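Local coordinates for putative lipoprotein (Bacteroides ovatus, PDB 3OQQ) that is of unknown function but is probably an extracellular, calcium-binding lipoprotein of a gut bacterium, built largely of antiparallel beta strands, at residues F152-K157 and Q333-K338. Sequence-based numbering, arbitrary orientation. Where two conformers were deposited one is given.
Sequences FEYDLK and QNFFIK
Phe335 meets Phe152 and Tyr154 in a buried aromatic cluster between two facing beta layers, a beta-sandwich type of packing. Strands 150-161 and 333-339 belong to different sheets. Their segment axes come no closer than 10.8 Å and run roughly antiparallel. Side chains fill the gap. The tip of Phe335, CZ, sits over the centre of one face of the Tyr154 ring, 3.6 Å from CG of Tyr154. The two ring planes are 40° apart. A chi1 of 74° at Tyr154 sets the CG that Phe335 CZ meets. Phe152 presents its ring edge instead, with CE2 3.7 Å from CD1 of Phe335. Those planes are 67° apart. Val195 of strand 190-198 also touches Phe335. The buried polar ends are satisfied from elsewhere: the Tyr154 hydroxyl by Asn125, Gln333 OE1 by Lys387, and Gln333 NE2 by Leu326 O and Asn125. An alanine in place of Tyr154 would probably open a gap beside Phe335 CZ and leave Asn125 OD1 without its hydroxyl partner. The Gln333 amide lies nearly perpendicular to the Tyr154 ring. Gln333 also meets Leu156 tip to tip, NE2 lying 3.6 Å from CD1 of Leu156.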
loop_
_atom_site.group_PDB
_atom_site.type_symbol
_atom_site.label_atom_id
_atom_site.label_comp_id
_atom_site.label_asym_id
_atom_site.label_seq_id
_atom_site.Cartn_x
_atom_site.Cartn_y
_atom_site.Cartn_z
ATOM N N PHE A 152 3.272 0.965 -8.695
ATOM C CA PHE A 152 2.515 1.981 -7.983
ATOM C C PHE A 152 2.836 2.007 -6.539
ATOM O O PHE A 152 3.006 0.967 -5.930
ATOM C CB PHE A 152 1.004 1.831 -8.177
ATOM C CG PHE A 152 0.336 0.578 -7.667
ATOM C CD1 PHE A 152 0.208 -0.545 -8.485
ATOM C CD2 PHE A 152 -0.292 0.563 -6.424
ATOM C CE1 PHE A 152 -0.494 -1.664 -8.056
ATOM C CE2 PHE A 152 -0.979 -0.569 -5.988
ATOM C CZ PHE A 152 -1.095 -1.665 -6.823
ATOM N N GLU A 153 2.876 3.199 -5.979
ATOM C CA GLU A 153 3.076 3.404 -4.544
ATOM C C GLU A 153 1.758 3.461 -3.849
ATOM O O GLU A 153 0.779 3.971 -4.394
ATOM C CB GLU A 153 3.832 4.713 -4.264
ATOM C CG GLU A 153 5.050 4.920 -5.137
ATOM C CD GLU A 153 5.909 6.122 -4.798
ATOM O OE1 GLU A 153 5.392 7.058 -4.145
ATOM O OE2 GLU A 153 7.105 6.116 -5.176
ATOM N N TYR A 154 1.719 2.997 -2.626
ATOM C CA TYR A 154 0.471 3.102 -1.889
ATOM C C TYR A 154 0.748 3.639 -0.532
ATOM O O TYR A 154 1.852 3.486 -0.010
ATOM C CB TYR A 154 -0.272 1.757 -1.787
ATOM C CG TYR A 154 0.360 0.785 -0.816
ATOM C CD1 TYR A 154 0.002 0.782 0.533
ATOM C CD2 TYR A 154 1.331 -0.121 -1.237
ATOM C CE1 TYR A 154 0.555 -0.126 1.426
ATOM C CE2 TYR A 154 1.879 -1.050 -0.351
ATOM C CZ TYR A 154 1.516 -1.019 0.985
ATOM O OH TYR A 154 2.060 -1.904 1.880
ATOM N N ASP A 155 -0.295 4.177 0.087
ATOM C CA ASP A 155 -0.224 4.691 1.449
ATOM C C ASP A 155 -1.547 4.458 2.101
ATOM O O ASP A 155 -2.569 4.907 1.593
ATOM C CB ASP A 155 0.116 6.191 1.456
ATOM C CG ASP A 155 0.542 6.668 2.826
ATOM O OD1 ASP A 155 -0.336 6.785 3.719
ATOM O OD2 ASP A 155 1.748 6.912 3.014
ATOM N N LEU A 156 -1.523 3.768 3.229
ATOM C CA LEU A 156 -2.718 3.473 4.018
ATOM C C LEU A 156 -2.566 4.045 5.423
ATOM O O LEU A 156 -1.537 3.838 6.057
ATOM C CB LEU A 156 -2.968 1.951 4.089
ATOM C CG LEU A 156 -3.698 1.327 2.916
ATOM C CD1 LEU A 156 -3.333 -0.146 2.756
ATOM C CD2 LEU A 156 -5.202 1.482 3.071
ATOM N N LYS A 157 -3.599 4.779 5.896
ATOM C CA LYS A 157 -3.704 5.376 7.225
ATOM C C LYS A 157 -5.070 5.019 7.786
ATOM O O LYS A 157 -6.086 5.290 7.145
ATOM C CB LYS A 157 -3.518 6.907 7.201
ATOM C CG LYS A 157 -2.119 7.408 7.445
ATOM C CD LYS A 157 -2.038 8.935 7.302
ATOM C CE LYS A 157 -1.586 9.396 5.924
ATOM N NZ LYS A 157 -0.174 9.020 5.608
ATOM N N GLN A 333 -4.335 -6.676 2.336
ATOM C CA GLN A 333 -4.131 -5.694 1.286
ATOM C C GLN A 333 -3.949 -6.454 -0.006
ATOM O O GLN A 333 -2.833 -6.769 -0.395
ATOM C CB GLN A 333 -2.943 -4.780 1.604
ATOM C CG GLN A 333 -2.928 -4.247 3.038
ATOM C CD GLN A 333 -1.647 -3.515 3.336
ATOM O OE1 GLN A 333 -0.663 -3.597 2.593
ATOM N NE2 GLN A 333 -1.628 -2.782 4.434
ATOM N N ASN A 334 -5.065 -6.840 -0.612
ATOM C CA ASN A 334 -5.025 -7.667 -1.799
ATOM C C ASN A 334 -4.929 -6.797 -3.065
ATOM O O ASN A 334 -5.921 -6.549 -3.744
ATOM C CB ASN A 334 -6.230 -8.634 -1.835
ATOM C CG ASN A 334 -6.177 -9.592 -2.998
ATOM O OD1 ASN A 334 -5.219 -9.613 -3.755
ATOM N ND2 ASN A 334 -7.191 -10.395 -3.174
ATOM N N PHE A 335 -3.702 -6.375 -3.376
ATOM C CA PHE A 335 -3.381 -5.576 -4.552
ATOM C C PHE A 335 -3.487 -6.404 -5.836
ATOM O O PHE A 335 -3.253 -7.614 -5.825
ATOM C CB PHE A 335 -1.956 -4.992 -4.427
ATOM C CG PHE A 335 -1.858 -3.981 -3.319
ATOM C CD1 PHE A 335 -2.462 -2.736 -3.437
ATOM C CD2 PHE A 335 -1.167 -4.271 -2.153
ATOM C CE1 PHE A 335 -2.393 -1.806 -2.394
ATOM C CE2 PHE A 335 -1.055 -3.315 -1.132
ATOM C CZ PHE A 335 -1.688 -2.104 -1.249
ATOM N N PHE A 336 -3.831 -5.742 -6.941
ATOM C CA PHE A 336 -3.973 -6.421 -8.231
ATOM C C PHE A 336 -3.876 -5.436 -9.372
ATOM O O PHE A 336 -3.997 -4.221 -9.172
ATOM C CB PHE A 336 -5.332 -7.200 -8.334
ATOM C CG PHE A 336 -6.615 -6.385 -8.297
ATOM C CD1 PHE A 336 -7.242 -6.098 -7.088
ATOM C CD2 PHE A 336 -7.213 -5.940 -9.472
ATOM C CE1 PHE A 336 -8.432 -5.369 -7.052
ATOM C CE2 PHE A 336 -8.407 -5.216 -9.438
ATOM C CZ PHE A 336 -9.000 -4.916 -8.228
ATOM N N ILE A 337 -3.712 -5.988 -10.581
ATOM C CA ILE A 337 -3.753 -5.257 -11.824
ATOM C C ILE A 337 -4.679 -5.984 -12.813
ATOM O O ILE A 337 -4.955 -7.184 -12.659
ATOM C CB ILE A 337 -2.368 -4.977 -12.453
ATOM C CG1 ILE A 337 -1.598 -6.299 -12.830
ATOM C CG2 ILE A 337 -1.560 -4.015 -11.560
ATOM C CD1 ILE A 337 -0.686 -6.181 -13.929
ATOM N N LYS A 338 -5.174 -5.231 -13.809
ATOM C CA LYS A 338 -5.897 -5.788 -14.942
ATOM C C LYS A 338 -5.183 -5.399 -16.219
ATOM O O LYS A 338 -4.550 -4.338 -16.306
ATOM C CB LYS A 338 -7.367 -5.370 -15.016
ATOM C CG LYS A 338 -8.244 -5.906 -13.919
ATOM C CD LYS A 338 -9.667 -6.008 -14.449
ATOM C CE LYS A 338 -10.636 -5.288 -13.585
ATOM N NZ LYS A 338 -12.028 -5.490 -14.075
#